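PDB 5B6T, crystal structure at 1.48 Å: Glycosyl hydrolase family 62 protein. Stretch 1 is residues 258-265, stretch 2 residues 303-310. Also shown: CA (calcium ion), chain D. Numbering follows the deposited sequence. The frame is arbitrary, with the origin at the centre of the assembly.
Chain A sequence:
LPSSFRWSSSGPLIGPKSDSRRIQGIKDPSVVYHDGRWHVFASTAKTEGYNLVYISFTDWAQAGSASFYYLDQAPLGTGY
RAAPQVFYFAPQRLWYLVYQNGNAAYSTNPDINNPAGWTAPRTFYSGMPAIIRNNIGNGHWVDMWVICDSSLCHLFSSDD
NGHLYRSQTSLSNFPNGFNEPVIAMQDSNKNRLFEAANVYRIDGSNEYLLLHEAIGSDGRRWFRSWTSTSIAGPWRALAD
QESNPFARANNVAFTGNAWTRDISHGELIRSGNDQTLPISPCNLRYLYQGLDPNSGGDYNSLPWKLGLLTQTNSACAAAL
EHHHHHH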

# COMPACT_ATOMS: atom_id res chain seq x y z
N ALA A 258 -12.98 10.87 -16.81
CA ALA A 258 -11.95 11.00 -15.78
C ALA A 258 -12.59 11.33 -14.43
O ALA A 258 -13.04 12.46 -14.23
N TRP A 259 -12.61 10.40 -13.48
CA TRP A 259 -13.32 10.62 -12.21
C TRP A 259 -12.41 11.11 -11.08
O TRP A 259 -12.87 11.52 -10.00
N THR A 260 -11.11 11.06 -11.32
CA THR A 260 -10.14 11.49 -10.34
C THR A 260 -8.97 12.14 -11.06
O THR A 260 -8.60 11.72 -12.15
N ARG A 261 -8.38 13.16 -10.42
CA ARG A 261 -7.10 13.74 -10.81
C ARG A 261 -5.95 13.31 -9.91
O ARG A 261 -4.81 13.69 -10.15
N ASP A 262 -6.29 12.56 -8.86
CA ASP A 262 -5.34 12.05 -7.88
C ASP A 262 -5.16 10.57 -8.08
O ASP A 262 -6.17 9.84 -8.20
N ILE A 263 -3.89 10.13 -8.11
CA ILE A 263 -3.56 8.71 -8.11
C ILE A 263 -2.81 8.49 -6.81
O ILE A 263 -1.67 8.94 -6.66
N SER A 264 -3.49 7.86 -5.85
CA SER A 264 -3.01 7.81 -4.48
C SER A 264 -2.98 6.36 -3.93
O SER A 264 -3.49 5.43 -4.58
N HIS A 265 -2.36 6.22 -2.75
CA HIS A 265 -2.08 4.99 -2.01
C HIS A 265 -2.68 3.73 -2.57
O HIS A 265 -3.87 3.50 -2.43
N PRO A 303 -13.93 11.71 0.10
CA PRO A 303 -14.60 10.52 -0.43
C PRO A 303 -13.73 9.67 -1.36
O PRO A 303 -14.03 9.49 -2.54
N TRP A 304 -12.71 9.07 -0.78
CA TRP A 304 -11.83 8.14 -1.54
C TRP A 304 -12.58 6.88 -1.93
O TRP A 304 -13.34 6.32 -1.13
N LYS A 305 -12.31 6.41 -3.15
CA LYS A 305 -12.85 5.15 -3.69
C LYS A 305 -11.70 4.44 -4.38
O LYS A 305 -10.73 5.07 -4.79
N LEU A 306 -11.83 3.13 -4.51
CA LEU A 306 -10.79 2.31 -5.15
C LEU A 306 -11.12 2.11 -6.63
O LEU A 306 -12.26 1.79 -6.97
N GLY A 307 -10.11 2.28 -7.46
CA GLY A 307 -10.14 1.92 -8.87
C GLY A 307 -8.94 1.09 -9.28
O GLY A 307 -8.05 0.79 -8.45
N LEU A 308 -8.91 0.69 -10.55
CA LEU A 308 -7.88 -0.21 -11.03
C LEU A 308 -7.28 0.33 -12.32
O LEU A 308 -8.03 0.57 -13.27
N LEU A 309 -5.97 0.52 -12.31
CA LEU A 309 -5.22 0.89 -13.50
C LEU A 309 -4.73 -0.38 -14.18
O LEU A 309 -4.21 -1.24 -13.52
N THR A 310 -4.89 -0.45 -15.50
CA THR A 310 -4.34 -1.52 -16.31
C THR A 310 -3.30 -0.92 -17.27
O THR A 310 -3.57 0.04 -17.96

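Two tryptophans, one from each stretch, have the most surface covered in this small contact, which buries about 300 Å² in all and has no hydrogen bond running across it. The chain directions lie 91° apart; CA of Ser264 lies 9.3 Å from CA of Trp304 and CA of Ile263 lies 9.5 Å from CA of Gly307, and side chains span the gap.

Trp259 covers the most. Its CA-to-CB bond points toward the strand, and chi1 in p with chi2 near -89° lays the indole alongside Lys305 and Gly307. The ring meets the strand by its edge: CH2 of Trp259 sits 3.6 Å from the backbone O of Lys305, and CZ2 of Trp259 is 4.3 Å from CA of Gly307. Glycine suits this spot, because an ideal CB there would point toward the ring and come only 3.1 Å from Trp259 CZ2. Lys305 starts toward the loop, its CB 4.2 Å from Trp259 CZ3, but its m, t, t, m chain then leads the amine away.

Trp304 is the second tryptophan, reaching from stretch 2. Its CA-to-CB bond points sideways, yet chi1 in m and chi2 of 97° bring the ring end nearer. There CZ3 of Trp304 lies 3.6 Å from CB of Ser264 and 4.4 Å from CB of Asp262. Both partners point toward stretch 2 and offer a methylene to the indole, while the Ser264 hydroxyl (chi1 t) and the Asp262 carboxylate (chi1 m) find hydrogen bonds elsewhere in the structure.

A third, purely apolar touch joins Ile263 (m, m), pointing away, and Leu309 (m, t), pointing sideways; both ends come nearer, with CG2 of Ile263 4.2 Å from CD1 of Leu309. Within the loop, Thr260 (t) donates from OG1 to the backbone O of Asp262 at 2.7 Å. His265 turns its end away from the strand, placing NE2 2.1 Å from the calcium ion CA, whose other five ligands are waters.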

# COMPACT_ATOMS: atom_id res chain seq x y z
CB ALA A 258 -10.94 12.06 -16.17
CB TRP A 259 -14.06 9.35 -11.83
CG TRP A 259 -13.17 8.19 -11.49
CD1 TRP A 259 -12.68 7.27 -12.35
CD2 TRP A 259 -12.71 7.80 -10.18
NE1 TRP A 259 -11.91 6.35 -11.68
CE2 TRP A 259 -11.93 6.64 -10.34
CE3 TRP A 259 -12.89 8.33 -8.89
CZ2 TRP A 259 -11.32 5.99 -9.25
CZ3 TRP A 259 -12.32 7.65 -7.81
CH2 TRP A 259 -11.53 6.51 -8.01
CB THR A 260 -9.66 10.28 -9.48
OG1 THR A 260 -8.72 10.75 -8.50
CG2 THR A 260 -9.02 9.19 -10.34
CB ARG A 261 -7.18 15.27 -10.79
CG ARG A 261 -8.14 15.85 -11.82
CD ARG A 261 -8.02 17.37 -11.85
NE ARG A 261 -9.29 17.97 -12.26
CZ ARG A 261 -9.73 19.18 -11.90
NH1 ARG A 261 -9.00 19.98 -11.13
NH2 ARG A 261 -10.93 19.58 -12.31
CB ASP A 262 -5.86 12.29 -6.47
CG ASP A 262 -5.91 13.75 -6.10
OD1 ASP A 262 -4.89 14.27 -5.60
OD2 ASP A 262 -6.99 14.39 -6.31
CB ILE A 263 -2.70 8.26 -9.32
CG1 ILE A 263 -3.30 8.74 -10.63
CG2 ILE A 263 -2.54 6.76 -9.29
CD1 ILE A 263 -4.69 8.23 -10.97
CB SER A 264 -3.84 8.81 -3.66
OG SER A 264 -3.53 8.86 -2.28
CB HIS A 265 -2.50 5.17 -0.55
CG HIS A 265 -1.89 4.15 0.35
ND1 HIS A 265 -1.42 4.45 1.61
CD2 HIS A 265 -1.61 2.85 0.14
CE1 HIS A 265 -0.90 3.36 2.15
NE2 HIS A 265 -1.01 2.37 1.28
CB PRO A 303 -15.82 11.12 -1.15
CG PRO A 303 -15.35 12.45 -1.60
CD PRO A 303 -14.42 12.95 -0.54
CB TRP A 304 -10.59 7.75 -0.73
CG TRP A 304 -9.70 8.89 -0.39
CD1 TRP A 304 -9.68 9.57 0.77
CD2 TRP A 304 -8.67 9.46 -1.21
NE1 TRP A 304 -8.71 10.53 0.75
CE2 TRP A 304 -8.08 10.49 -0.47
CE3 TRP A 304 -8.21 9.21 -2.50
CZ2 TRP A 304 -7.05 11.29 -0.99
CZ3 TRP A 304 -7.17 9.98 -3.01
CH2 TRP A 304 -6.60 11.02 -2.26
CB LYS A 305 -14.02 5.41 -4.65
CG LYS A 305 -15.14 6.22 -3.97
CD LYS A 305 -16.27 6.57 -4.90
CE LYS A 305 -17.09 7.72 -4.36
NZ LYS A 305 -17.67 7.50 -3.00
CB LEU A 306 -10.67 0.95 -4.46
CG LEU A 306 -10.51 0.96 -2.93
CD1 LEU A 306 -10.26 -0.43 -2.41
CD2 LEU A 306 -9.42 1.92 -2.48
CB LEU A 308 -8.46 -1.58 -11.32
CG LEU A 308 -7.47 -2.69 -11.66
CD1 LEU A 308 -6.55 -2.99 -10.49
CD2 LEU A 308 -8.20 -3.97 -12.08
CB LEU A 309 -3.99 1.72 -13.13
CG LEU A 309 -4.16 3.00 -12.33
CD1 LEU A 309 -2.84 3.70 -12.18
CD2 LEU A 309 -5.16 3.93 -12.99
CB THR A 310 -5.46 -2.21 -17.11
OG1 THR A 310 -6.41 -2.79 -16.20
CG2 THR A 310 -4.91 -3.28 -17.98
CA CA D . -0.30 0.34 1.43
O HOH W 1 1.28 0.89 0.10
O HOH W 2 0.88 0.76 3.06
O HOH W 3 0.21 -1.67 1.59
O HOH W 4 -1.36 -0.10 -0.32
O HOH W 5 -2.03 -0.14 2.66